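Local coordinates for protein ABC-type amino acid transport system, periplasmic component (Caldanaerobacter subterraneus subsp. tengcongensis MB4, PDB 4YMX) that binds arginine as the extracytoplasmic substrate-binding component of an amino acid ABC transporter, to which it probably delivers its cargo, at residues Asp68-Ile73 against Val79-Lys84; Pro93-Gly98 against Ala225-Asn230. All blocks are in the same frame, centred on the assembly; numbering follows the deposited sequence. Where two conformers were deposited one is given.

Contact 1 (Asp68-Ile73 against Val79-Lys84); sequences DIANAI and VKLEIK
Asn71 and Leu81 meet on the inner side of a strand whose outer side carries the short salt bridge from Lys80 NZ to Glu82 OE1, 2.9 Å long and made on the anti lone pair of the carboxylate. No hydrogen bond joins the two segments; the contact is that of one leucine laid against the helix. Leu81 has CG anti to its own backbone nitrogen (chi1 175°), which carries the isobutyl group across to the helix. Its CD2 methyl sits over the face of the Asn71 carboxamide, 3.6 Å from OD1 and 3.7 Å from ND2 of that residue, and the two side chains cross at about a right angle. The same methyl rests on Ala70 CB at 3.8 Å, wedged between two consecutive helix residues. Asn71 ND2 turns back to give a weak hydrogen bond to Ile67 O, one turn earlier, which may help to set the amide plane. With an alanine at Asn71, CD2 of Leu81 would probably lose the flat surface it lies on and Ile67 O its weak extra donor. Ala70 also touches Met41 of strand 38-43, while Ala72 and Ile73 pack on helix 231-247. Helix 65-77 thus links the neighbouring parallel strands 38-43 and 80-85 in a beta-alpha-beta crossover, a basic element of the periplasmic binding protein fold.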
loop_
_atom_site.group_PDB
_atom_site.type_symbol
_atom_site.label_atom_id
_atom_site.label_comp_id
_atom_site.label_asym_id
_atom_site.label_seq_id
_atom_site.Cartn_x
_atom_site.Cartn_y
_atom_site.Cartn_z
ATOM N N ASP A 68 5.111 9.862 7.531
ATOM C CA ASP A 68 4.994 11.288 7.796
ATOM C C ASP A 68 3.589 11.638 8.272
ATOM O O ASP A 68 3.423 12.451 9.188
ATOM C CB ASP A 68 5.384 12.112 6.575
ATOM C CG ASP A 68 6.870 12.037 6.275
ATOM O OD1 ASP A 68 7.646 11.512 7.106
ATOM O OD2 ASP A 68 7.263 12.511 5.191
ATOM N N ILE A 69 2.577 11.012 7.679
ATOM C CA ILE A 69 1.205 11.263 8.109
ATOM C C ILE A 69 1.012 10.751 9.539
ATOM O O ILE A 69 0.420 11.432 10.386
ATOM C CB ILE A 69 0.184 10.610 7.148
ATOM C CG1 ILE A 69 0.256 11.298 5.781
ATOM C CG2 ILE A 69 -1.223 10.675 7.720
ATOM C CD1 ILE A 69 -0.581 10.634 4.699
ATOM N N ALA A 70 1.529 9.556 9.814
ATOM C CA ALA A 70 1.446 8.993 11.160
ATOM C C ALA A 70 2.082 9.897 12.192
ATOM O O ALA A 70 1.534 10.087 13.287
ATOM C CB ALA A 70 2.104 7.663 11.201
ATOM N N ASN A 71 3.236 10.460 11.859
ATOM C CA ASN A 71 3.895 11.345 12.803
ATOM C C ASN A 71 3.126 12.641 13.023
ATOM O O ASN A 71 3.137 13.180 14.134
ATOM C CB ASN A 71 5.357 11.572 12.430
ATOM C CG ASN A 71 6.252 10.497 12.994
ATOM O OD1 ASN A 71 6.389 10.365 14.211
ATOM N ND2 ASN A 71 6.862 9.721 12.118
ATOM N N ALA A 72 2.414 13.107 12.000
ATOM C CA ALA A 72 1.565 14.283 12.166
ATOM C C ALA A 72 0.421 13.970 13.131
ATOM O O ALA A 72 0.043 14.803 13.964
ATOM C CB ALA A 72 1.023 14.764 10.818
ATOM N N ILE A 73 -0.121 12.758 13.031
ATOM C CA ILE A 73 -1.189 12.331 13.924
ATOM C C ILE A 73 -0.669 12.214 15.356
ATOM O O ILE A 73 -1.309 12.699 16.300
ATOM C CB ILE A 73 -1.793 10.986 13.456
ATOM C CG1 ILE A 73 -2.537 11.168 12.129
ATOM C CG2 ILE A 73 -2.698 10.372 14.543
ATOM C CD1 ILE A 73 -2.847 9.849 11.419
ATOM N N VAL A 79 1.636 12.316 21.623
ATOM C CA VAL A 79 2.086 10.999 22.062
ATOM C C VAL A 79 3.238 10.484 21.204
ATOM O O VAL A 79 3.508 11.009 20.120
ATOM C CB VAL A 79 0.944 9.954 22.021
ATOM C CG1 VAL A 79 -0.182 10.340 22.978
ATOM C CG2 VAL A 79 0.411 9.806 20.605
ATOM N N LYS A 80 3.904 9.451 21.711
ATOM C CA LYS A 80 4.967 8.764 20.990
ATOM C C LYS A 80 4.340 7.838 19.957
ATOM O O LYS A 80 3.346 7.166 20.245
ATOM C CB LYS A 80 5.803 7.936 21.971
ATOM C CG LYS A 80 6.914 7.097 21.326
ATOM C CD LYS A 80 7.454 6.056 22.299
ATOM C CE LYS A 80 8.527 5.189 21.661
ATOM N NZ LYS A 80 8.798 3.985 22.499
ATOM N N LEU A 81 4.921 7.800 18.760
ATOM C CA LEU A 81 4.486 6.868 17.725
ATOM C C LEU A 81 5.326 5.597 17.791
ATOM O O LEU A 81 6.562 5.653 17.784
ATOM C CB LEU A 81 4.636 7.493 16.341
ATOM C CG LEU A 81 4.325 6.575 15.153
ATOM C CD1 LEU A 81 2.844 6.235 15.076
ATOM C CD2 LEU A 81 4.797 7.207 13.857
ATOM N N GLU A 82 4.655 4.456 17.872
ATOM C CA GLU A 82 5.325 3.174 17.718
ATOM C C GLU A 82 4.773 2.501 16.476
ATOM O O GLU A 82 3.559 2.492 16.253
ATOM C CB GLU A 82 5.127 2.296 18.960
ATOM C CG GLU A 82 5.953 2.782 20.158
ATOM C CD GLU A 82 5.814 1.910 21.400
ATOM O OE1 GLU A 82 6.506 2.200 22.406
ATOM O OE2 GLU A 82 5.024 0.945 21.389
ATOM N N ILE A 83 5.664 1.941 15.665
ATOM C CA ILE A 83 5.265 1.266 14.442
ATOM C C ILE A 83 5.530 -0.231 14.558
ATOM O O ILE A 83 6.635 -0.648 14.937
ATOM C CB ILE A 83 6.046 1.806 13.234
ATOM C CG1 ILE A 83 5.900 3.322 13.126
ATOM C CG2 ILE A 83 5.566 1.143 11.952
ATOM C CD1 ILE A 83 6.794 3.927 12.070
ATOM N N LYS A 84 4.518 -1.035 14.239
ATOM C CA LYS A 84 4.693 -2.479 14.101
ATOM C C LYS A 84 4.630 -2.860 12.624
ATOM O O LYS A 84 3.611 -2.642 11.967
ATOM C CB LYS A 84 3.613 -3.237 14.871
ATOM C CG LYS A 84 3.665 -3.080 16.391
ATOM C CD LYS A 84 2.575 -3.919 17.040
ATOM C CE LYS A 84 2.615 -3.836 18.559
ATOM N NZ LYS A 84 1.523 -4.644 19.188
#

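Contact 2 (Pro93-Gly98 against Ala225-Asn230)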
loop_
_atom_site.group_PDB
_atom_site.type_symbol
_atom_site.label_atom_id
_atom_site.label_comp_id
_atom_site.label_asym_id
_atom_site.label_seq_id
_atom_site.Cartn_x
_atom_site.Cartn_y
_atom_site.Cartn_z
ATOM N N PRO A 93 -6.808 -7.756 10.956
ATOM C CA PRO A 93 -6.934 -8.556 12.181
ATOM C C PRO A 93 -6.233 -7.948 13.405
ATOM O O PRO A 93 -6.776 -8.014 14.505
ATOM C CB PRO A 93 -6.277 -9.876 11.793
ATOM C CG PRO A 93 -6.570 -10.005 10.334
ATOM C CD PRO A 93 -6.466 -8.595 9.791
ATOM N N ALA A 94 -5.060 -7.356 13.223
ATOM C CA ALA A 94 -4.366 -6.726 14.340
ATOM C C ALA A 94 -5.166 -5.548 14.899
ATOM O O ALA A 94 -5.239 -5.348 16.112
ATOM C CB ALA A 94 -2.964 -6.282 13.921
ATOM N N LEU A 95 -5.781 -4.778 14.009
ATOM C CA LEU A 95 -6.564 -3.623 14.405
ATOM C C LEU A 95 -7.822 -4.068 15.151
ATOM O O LEU A 95 -8.182 -3.489 16.185
ATOM C CB LEU A 95 -6.906 -2.807 13.160
ATOM C CG LEU A 95 -7.565 -1.445 13.302
ATOM C CD1 LEU A 95 -6.723 -0.523 14.169
ATOM C CD2 LEU A 95 -7.782 -0.845 11.916
ATOM N N GLN A 96 -8.467 -5.117 14.651
ATOM C CA GLN A 96 -9.654 -5.672 15.302
ATOM C C GLN A 96 -9.340 -6.197 16.695
ATOM O O GLN A 96 -10.162 -6.085 17.607
ATOM C CB GLN A 96 -10.251 -6.805 14.467
ATOM C CG GLN A 96 -10.851 -6.379 13.150
ATOM C CD GLN A 96 -11.330 -7.569 12.343
ATOM O OE1 GLN A 96 -10.531 -8.363 11.842
ATOM N NE2 GLN A 96 -12.645 -7.704 12.224
ATOM N N ALA A 97 -8.153 -6.775 16.846
ATOM C CA ALA A 97 -7.720 -7.346 18.114
ATOM C C ALA A 97 -7.173 -6.309 19.091
ATOM O O ALA A 97 -6.885 -6.639 20.244
ATOM C CB ALA A 97 -6.683 -8.439 17.877
ATOM N N GLY A 98 -7.015 -5.067 18.637
ATOM C CA GLY A 98 -6.456 -4.029 19.485
ATOM C C GLY A 98 -4.949 -4.084 19.645
ATOM O O GLY A 98 -4.393 -3.429 20.530
ATOM N N ALA A 225 -7.027 3.420 8.597
ATOM C CA ALA A 225 -8.002 2.563 9.272
ATOM C C ALA A 225 -7.853 2.602 10.783
ATOM O O ALA A 225 -6.737 2.644 11.328
ATOM C CB ALA A 225 -7.905 1.123 8.785
ATOM N N VAL A 226 -8.996 2.663 11.468
ATOM C CA VAL A 226 -9.044 2.515 12.921
ATOM C C VAL A 226 -10.067 1.449 13.270
ATOM O O VAL A 226 -10.880 1.052 12.431
ATOM C CB VAL A 226 -9.385 3.839 13.673
ATOM C CG1 VAL A 226 -8.355 4.923 13.363
ATOM C CG2 VAL A 226 -10.805 4.312 13.344
ATOM N N ALA A 227 -10.038 0.986 14.515
ATOM C CA ALA A 227 -10.986 -0.031 14.948
ATOM C C ALA A 227 -12.420 0.476 14.838
ATOM O O ALA A 227 -12.691 1.673 15.002
ATOM C CB ALA A 227 -10.694 -0.461 16.363
ATOM N N LYS A 228 -13.331 -0.443 14.552
ATOM C CA LYS A 228 -14.748 -0.124 14.460
ATOM C C LYS A 228 -15.230 0.584 15.723
ATOM O O LYS A 228 -15.078 0.073 16.832
ATOM C CB LYS A 228 -15.554 -1.403 14.249
ATOM C CG LYS A 228 -17.045 -1.171 14.102
ATOM C CD LYS A 228 -17.367 -0.390 12.839
ATOM C CE LYS A 228 -17.187 -1.228 11.584
ATOM N NZ LYS A 228 -18.053 -0.718 10.484
ATOM N N GLY A 229 -15.792 1.776 15.547
ATOM C CA GLY A 229 -16.328 2.540 16.658
ATOM C C GLY A 229 -15.364 3.449 17.394
ATOM O O GLY A 229 -15.770 4.169 18.311
ATOM N N ASN A 230 -14.089 3.435 17.011
ATOM C CA ASN A 230 -13.132 4.336 17.639
ATOM C C ASN A 230 -13.243 5.730 17.026
ATOM O O ASN A 230 -12.375 6.169 16.261
ATOM C CB ASN A 230 -11.713 3.787 17.513
ATOM C CG ASN A 230 -10.707 4.565 18.331
ATOM O OD1 ASN A 230 -11.022 5.614 18.902
ATOM N ND2 ASN A 230 -9.480 4.063 18.387
#
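The peptide planes Ala225-Val226 and Val226-Ala227 each turn a face to Leu95. Its CD2 methyl stands almost squarely above both carbonyl carbons, 3.5 Å from Val226 C and 3.6 Å from Ala225 C. CG and CD1 of Leu95 lie over the second of these planes, each 3.7 Å from Ala227 N. In the conformer given here, Val226 points to the other side of the strand, toward Leu233 and Leu234 of helix 231-247, and along the strand edges the backbone pairs Ala225 with Val103 and Val226 with Asp118. The reach of Leu95 follows from its first torsion: with CG anti to the backbone nitrogen (chi1 -172°), both methyls extend from the helix to the sheet. The small side chains of Ala225 and Ala227 probably help to permit this close approach to the strand backbone; Ala225 CB is 3.7 Å from Leu95 CD2, and Ala227 CB comes to 3.9 Å from Leu95 O. That carbonyl also accepts the bond from Gly98 N (3.1 Å) within a Schellman motif, where Gly98 has positive phi. Beyond the strand, a type II turn from Ala227 to Asn230 leads to the next helix, whose N-cap is Asn230, with OD1 bonded to Leu233 N. A short helix laid on one face of a mixed sheet, with a long helix behind, is the layered alpha/beta/alpha build of a binding-protein lobe.

Overall arrangement
From the N terminus the chain lays down strand 38-43, passes through a small antiparallel sheet and enters helix 65-77; contact 1 then closes a tight local loop as strand 80-85 returns beside that helix. Helix 91-96 follows directly, but its partner in contact 2 comes much later, after the chain has built the second five-stranded sheet and come back as strand 222-227. The contacts are in series, neither nested nor crossed, with centres about 16 Å apart. Both reach the same mixed sheet, with strand order 2-1-3-5-4, contact 1 at its edge strand and contact 2 at an inner antiparallel one.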